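Local coordinates for putative enoyl-CoA hydratase (Streptomyces avermitilis, PDB 3GKB) that probably acts on coenzyme A thioesters as a crotonase-family enzyme, perhaps by hydrating enoyl-CoA, at the interface of chains A and B. Residues are numbered along the deposited sequence; one frame, centred on the assembly and turned at random. Chains: chain A/B, Putative enoyl-CoA hydratase.

Contact 1: the interface of chains A and B. Residues chain A 212-213, 216; chain B 145, 148, 248, 252.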
loop_
_atom_site.group_PDB
_atom_site.type_symbol
_atom_site.label_atom_id
_atom_site.label_comp_id
_atom_site.label_asym_id
_atom_site.label_seq_id
_atom_site.Cartn_x
_atom_site.Cartn_y
_atom_site.Cartn_z
ATOM N N LEU A 212 -15.011 -10.370 21.194
ATOM C CA LEU A 212 -15.834 -9.226 20.795
ATOM C C LEU A 212 -17.313 -9.598 20.849
ATOM O O LEU A 212 -17.680 -10.730 20.587
ATOM C CB LEU A 212 -15.483 -8.728 19.383
ATOM C CG LEU A 212 -14.082 -8.159 19.190
ATOM C CD1 LEU A 212 -13.853 -7.903 17.691
ATOM C CD2 LEU A 212 -13.814 -6.898 20.119
ATOM N N PRO A 213 -18.178 -8.625 21.192
ATOM C CA PRO A 213 -19.591 -8.946 21.279
ATOM C C PRO A 213 -20.209 -9.350 19.946
ATOM O O PRO A 213 -19.658 -9.068 18.855
ATOM C CB PRO A 213 -20.239 -7.653 21.812
ATOM C CG PRO A 213 -19.234 -6.632 21.764
ATOM C CD PRO A 213 -17.876 -7.257 21.613
ATOM N N VAL A 216 -20.122 -7.838 15.923
ATOM C CA VAL A 216 -19.024 -6.908 15.567
ATOM C C VAL A 216 -18.217 -7.411 14.387
ATOM O O VAL A 216 -17.904 -6.651 13.438
ATOM C CB VAL A 216 -18.136 -6.586 16.780
ATOM C CG1 VAL A 216 -16.931 -5.754 16.363
ATOM C CG2 VAL A 216 -18.936 -5.793 17.867
ATOM N N ALA B 145 -14.697 -1.426 18.181
ATOM C CA ALA B 145 -15.049 -2.832 18.345
ATOM C C ALA B 145 -15.192 -3.224 19.811
ATOM O O ALA B 145 -16.040 -4.050 20.154
ATOM C CB ALA B 145 -14.022 -3.761 17.612
ATOM N N GLY B 148 -18.532 -2.461 21.247
ATOM C CA GLY B 148 -19.589 -3.240 20.627
ATOM C C GLY B 148 -20.106 -2.675 19.329
ATOM O O GLY B 148 -21.195 -3.039 18.884
ATOM N N ALA B 248 -25.291 -4.931 23.445
ATOM C CA ALA B 248 -23.929 -4.775 23.948
ATOM C C ALA B 248 -23.426 -3.340 23.934
ATOM O O ALA B 248 -22.810 -2.919 24.899
ATOM C CB ALA B 248 -22.938 -5.693 23.191
ATOM N N LEU B 252 -21.828 -1.579 27.175
ATOM C CA LEU B 252 -20.373 -1.352 27.220
ATOM C C LEU B 252 -20.046 0.136 27.348
ATOM O O LEU B 252 -19.115 0.531 28.059
ATOM C CB LEU B 252 -19.676 -1.980 25.989
ATOM C CG LEU B 252 -19.677 -3.516 25.854
ATOM C CD1 LEU B 252 -19.147 -3.972 24.468
ATOM C CD2 LEU B 252 -18.879 -4.189 26.979
#
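A:Pro213 sets its ring against B:Gly148 and two residues of helix 248-258 in this apolar patch between subunits of a crotonase-like protein, a family whose members commonly assemble as trimers or pairs of trimers. No polar atom bonds across the patch, so the fit of carbon surfaces carries it. The ring presents its CB and CG corner. A:Pro213 CB meets the methyl CB of B:Ala248, at the start of the helix, at 3.6 Å, while A:Pro213 CG lies 3.6 Å from CA of B:Gly148. One turn further along that helix, B:Leu252 crosses the proline ring obliquely and touches A:Pro213 CG with its CD1 methyl at 3.8 Å. Its CG stands beside the backbone N, anti to the carbonyl carbon (chi1 -67°), and with the extended second torsion this brings CD1 toward the ring. A rigid ring suits a place touched from several directions, since it has little freedom to lose on binding. B:Gly148 offers bare backbone, so the proline can come right up to its CA; its phi of 79° is also easily adopted by a glycine.

A:Val216, the first residue of helix 216-223, divides its two methyls between two parts of chain B. Its CG1, anti to the backbone N (chi1 174°), points at CB of B:Ala145 at 3.7 Å, an alanine small enough to let the valine pack near the backbone. A:Val216 CG2 rests on B:Gly148, 3.6 Å from its carbonyl carbon. A branched side chain thus covers two neighbours from one short stem. A:Leu212 adds a marginal touch: its CD2 methyl lies 3.6 Å from the carbonyl O of B:Ala145.

Contact 2: the interface of chains A and B. Residues chain A 129, 220-221, 223-224; chain B 156-157, 165, 168-169, 172-173.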
loop_
_atom_site.group_PDB
_atom_site.type_symbol
_atom_site.label_atom_id
_atom_site.label_comp_id
_atom_site.label_asym_id
_atom_site.label_seq_id
_atom_site.Cartn_x
_atom_site.Cartn_y
_atom_site.Cartn_z
ATOM N N ASP A 129 -7.583 -13.405 6.182
ATOM C CA ASP A 129 -7.787 -12.012 6.605
ATOM C C ASP A 129 -6.486 -11.387 7.128
ATOM O O ASP A 129 -6.181 -10.232 6.821
ATOM C CB ASP A 129 -8.858 -11.876 7.677
ATOM C CG ASP A 129 -10.236 -12.288 7.217
ATOM O OD1 ASP A 129 -10.572 -12.187 6.029
ATOM O OD2 ASP A 129 -11.003 -12.770 8.072
ATOM N N ALA A 220 -17.894 -5.477 10.787
ATOM C CA ALA A 220 -16.607 -5.166 10.178
ATOM C C ALA A 220 -16.495 -5.744 8.746
ATOM O O ALA A 220 -16.075 -5.048 7.802
ATOM C CB ALA A 220 -15.460 -5.697 11.070
ATOM N N LYS A 221 -16.840 -7.013 8.571
ATOM C CA LYS A 221 -16.753 -7.645 7.238
ATOM C C LYS A 221 -17.753 -7.087 6.223
ATOM O O LYS A 221 -17.474 -7.050 5.004
ATOM C CB LYS A 221 -16.895 -9.183 7.365
ATOM C CG LYS A 221 -15.678 -9.801 8.060
ATOM C CD LYS A 221 -15.376 -11.188 7.535
ATOM C CE LYS A 221 -14.050 -11.704 8.032
ATOM N NZ LYS A 221 -13.654 -12.948 7.339
ATOM N N SER A 223 -18.662 -3.862 6.347
ATOM C CA SER A 223 -18.019 -2.562 6.008
ATOM C C SER A 223 -16.755 -2.653 5.148
ATOM O O SER A 223 -16.426 -1.695 4.416
ATOM C CB SER A 223 -17.696 -1.771 7.287
ATOM O OG SER A 223 -16.489 -2.221 7.891
ATOM N N LEU A 224 -16.069 -3.797 5.241
ATOM C CA LEU A 224 -14.847 -4.106 4.510
ATOM C C LEU A 224 -15.022 -5.411 3.696
ATOM O O LEU A 224 -14.410 -6.433 3.994
ATOM C CB LEU A 224 -13.686 -4.243 5.474
ATOM C CG LEU A 224 -13.267 -2.972 6.201
ATOM C CD1 LEU A 224 -12.438 -3.267 7.445
ATOM C CD2 LEU A 224 -12.485 -2.036 5.262
ATOM N N THR B 156 -13.242 2.878 8.662
ATOM C CA THR B 156 -13.092 1.615 7.932
ATOM C C THR B 156 -12.627 1.896 6.489
ATOM O O THR B 156 -11.762 1.197 5.952
ATOM C CB THR B 156 -14.377 0.763 7.908
ATOM O OG1 THR B 156 -15.405 1.433 7.188
ATOM C CG2 THR B 156 -14.846 0.391 9.327
ATOM N N GLN B 157 -13.158 2.973 5.904
ATOM C CA GLN B 157 -12.812 3.326 4.538
ATOM C C GLN B 157 -11.473 4.035 4.394
ATOM O O GLN B 157 -10.736 3.783 3.414
ATOM C CB GLN B 157 -13.939 4.130 3.892
ATOM C CG GLN B 157 -15.317 3.432 4.005
ATOM C CD GLN B 157 -15.283 2.002 3.447
ATOM O OE1 GLN B 157 -15.027 1.806 2.273
ATOM N NE2 GLN B 157 -15.474 1.008 4.309
ATOM N N ARG B 165 -7.389 -3.760 2.789
ATOM C CA ARG B 165 -8.409 -4.480 3.567
ATOM C C ARG B 165 -7.841 -5.367 4.698
ATOM O O ARG B 165 -8.417 -5.395 5.795
ATOM C CB ARG B 165 -9.286 -5.327 2.652
ATOM C CG ARG B 165 -10.313 -6.210 3.416
ATOM C CD ARG B 165 -11.243 -6.947 2.480
ATOM N NE ARG B 165 -11.931 -8.019 3.185
ATOM C CZ ARG B 165 -11.358 -9.177 3.521
ATOM N NH1 ARG B 165 -10.087 -9.431 3.202
ATOM N NH2 ARG B 165 -12.058 -10.094 4.177
ATOM N N ALA B 168 -6.703 -3.235 7.489
ATOM C CA ALA B 168 -7.862 -2.543 7.990
ATOM C C ALA B 168 -8.658 -3.432 8.947
ATOM O O ALA B 168 -9.072 -2.972 10.005
ATOM C CB ALA B 168 -8.757 -2.055 6.833
ATOM N N LEU B 169 -8.867 -4.692 8.569
ATOM C CA LEU B 169 -9.599 -5.632 9.435
ATOM C C LEU B 169 -8.807 -5.903 10.703
ATOM O O LEU B 169 -9.362 -5.993 11.794
ATOM C CB LEU B 169 -9.839 -6.956 8.712
ATOM C CG LEU B 169 -11.010 -6.991 7.742
ATOM C CD1 LEU B 169 -10.893 -8.294 6.955
ATOM C CD2 LEU B 169 -12.393 -6.878 8.481
ATOM N N VAL B 172 -9.185 -2.713 12.929
ATOM C CA VAL B 172 -10.537 -2.597 13.469
ATOM C C VAL B 172 -10.876 -3.696 14.506
ATOM O O VAL B 172 -11.434 -3.401 15.563
ATOM C CB VAL B 172 -11.545 -2.554 12.315
ATOM C CG1 VAL B 172 -12.972 -2.741 12.802
ATOM C CG2 VAL B 172 -11.362 -1.192 11.531
ATOM N N LEU B 173 -10.500 -4.939 14.213
ATOM C CA LEU B 173 -10.933 -6.061 15.047
ATOM C C LEU B 173 -9.980 -6.332 16.201
ATOM O O LEU B 173 -10.427 -6.703 17.271
ATOM C CB LEU B 173 -11.192 -7.297 14.180
ATOM C CG LEU B 173 -12.431 -7.204 13.281
ATOM C CD1 LEU B 173 -12.545 -8.427 12.376
ATOM C CD2 LEU B 173 -13.768 -7.024 14.067
HETATM O O HOH W 1 -9.211 -12.285 3.422
HETATM O O HOH W 2 -14.520 -9.146 4.704
#
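B:Arg165 reaches from the start of helix 165-174 to the end of helix 216-223 in the neighbouring subunit of this crotonase-like protein. From CB the chain leaves anti to the backbone N (chi1 175°) and runs extended through CG to NE, carrying the guanidinium across the boundary. CG barely approaches the carbonyl O of A:Leu224, but B:Arg165 CD comes within 3.5 Å of A:Leu224 O. B:Arg165 NE then donates to A:Leu224 O at 3.1 Å; the acceptor lies in the guanidinium plane, whereas the donor stands above the carbonyl plane. Beyond CZ the two terminal nitrogens diverge. NH1 bonds water 1, which also bonds OD1 of A:Asp129. NH2 bonds water 2, itself held by the A:Leu224 carbonyl. B:Arg165 NH2 also makes a hydrogen-bonded salt bridge to A:Asp129 OD1 at 3.2 Å, meeting it from above the carboxylate plane, which is turned 65° from the guanidinium. Arginine suits this place because its several N-H groups can serve a carbonyl, a carboxylate and two waters at once. An alanine here would probably leave the A:Leu224 carbonyl and A:Asp129 without their partner from chain B and open a gap over B:Leu169.

B:Leu169 lays its CD1 over the centre of one guanidinium face. B:Leu169 CD2 touches A:Leu224 CD1 at 3.8 Å, the two leucines lying alongside each other, antiparallel. A:Lys221 NZ makes a second salt bridge, at 2.8 Å, to the syn lone pair of A:Asp129 OD2, probably steadying the carboxylate. At the other flank, the bent B:Gln157 gives NE2 to the carbonyl O of A:Ser223 at 2.9 Å, and NE2 also bonds B:Thr156 OG1 within its own chain.

Contact 1 and contact 2 lie about 15 Å apart, between the centres of their C-alpha atoms, along one interface between chains A and B. Helix 216-223 of chain A joins them: its first residue belongs to contact 1 and its last turn to contact 2. Chain B answers with different elements, the 3-10 helix 144-147 with the glycine after it and helix 248-258 in contact 1, helices 155-163 and 165-174 in contact 2. The wholly apolar patch thus continues into one where charge and water join the packing. With three copies in the assembly and no exact two-fold, this interface plausibly recurs around a trimer, as the family would suggest.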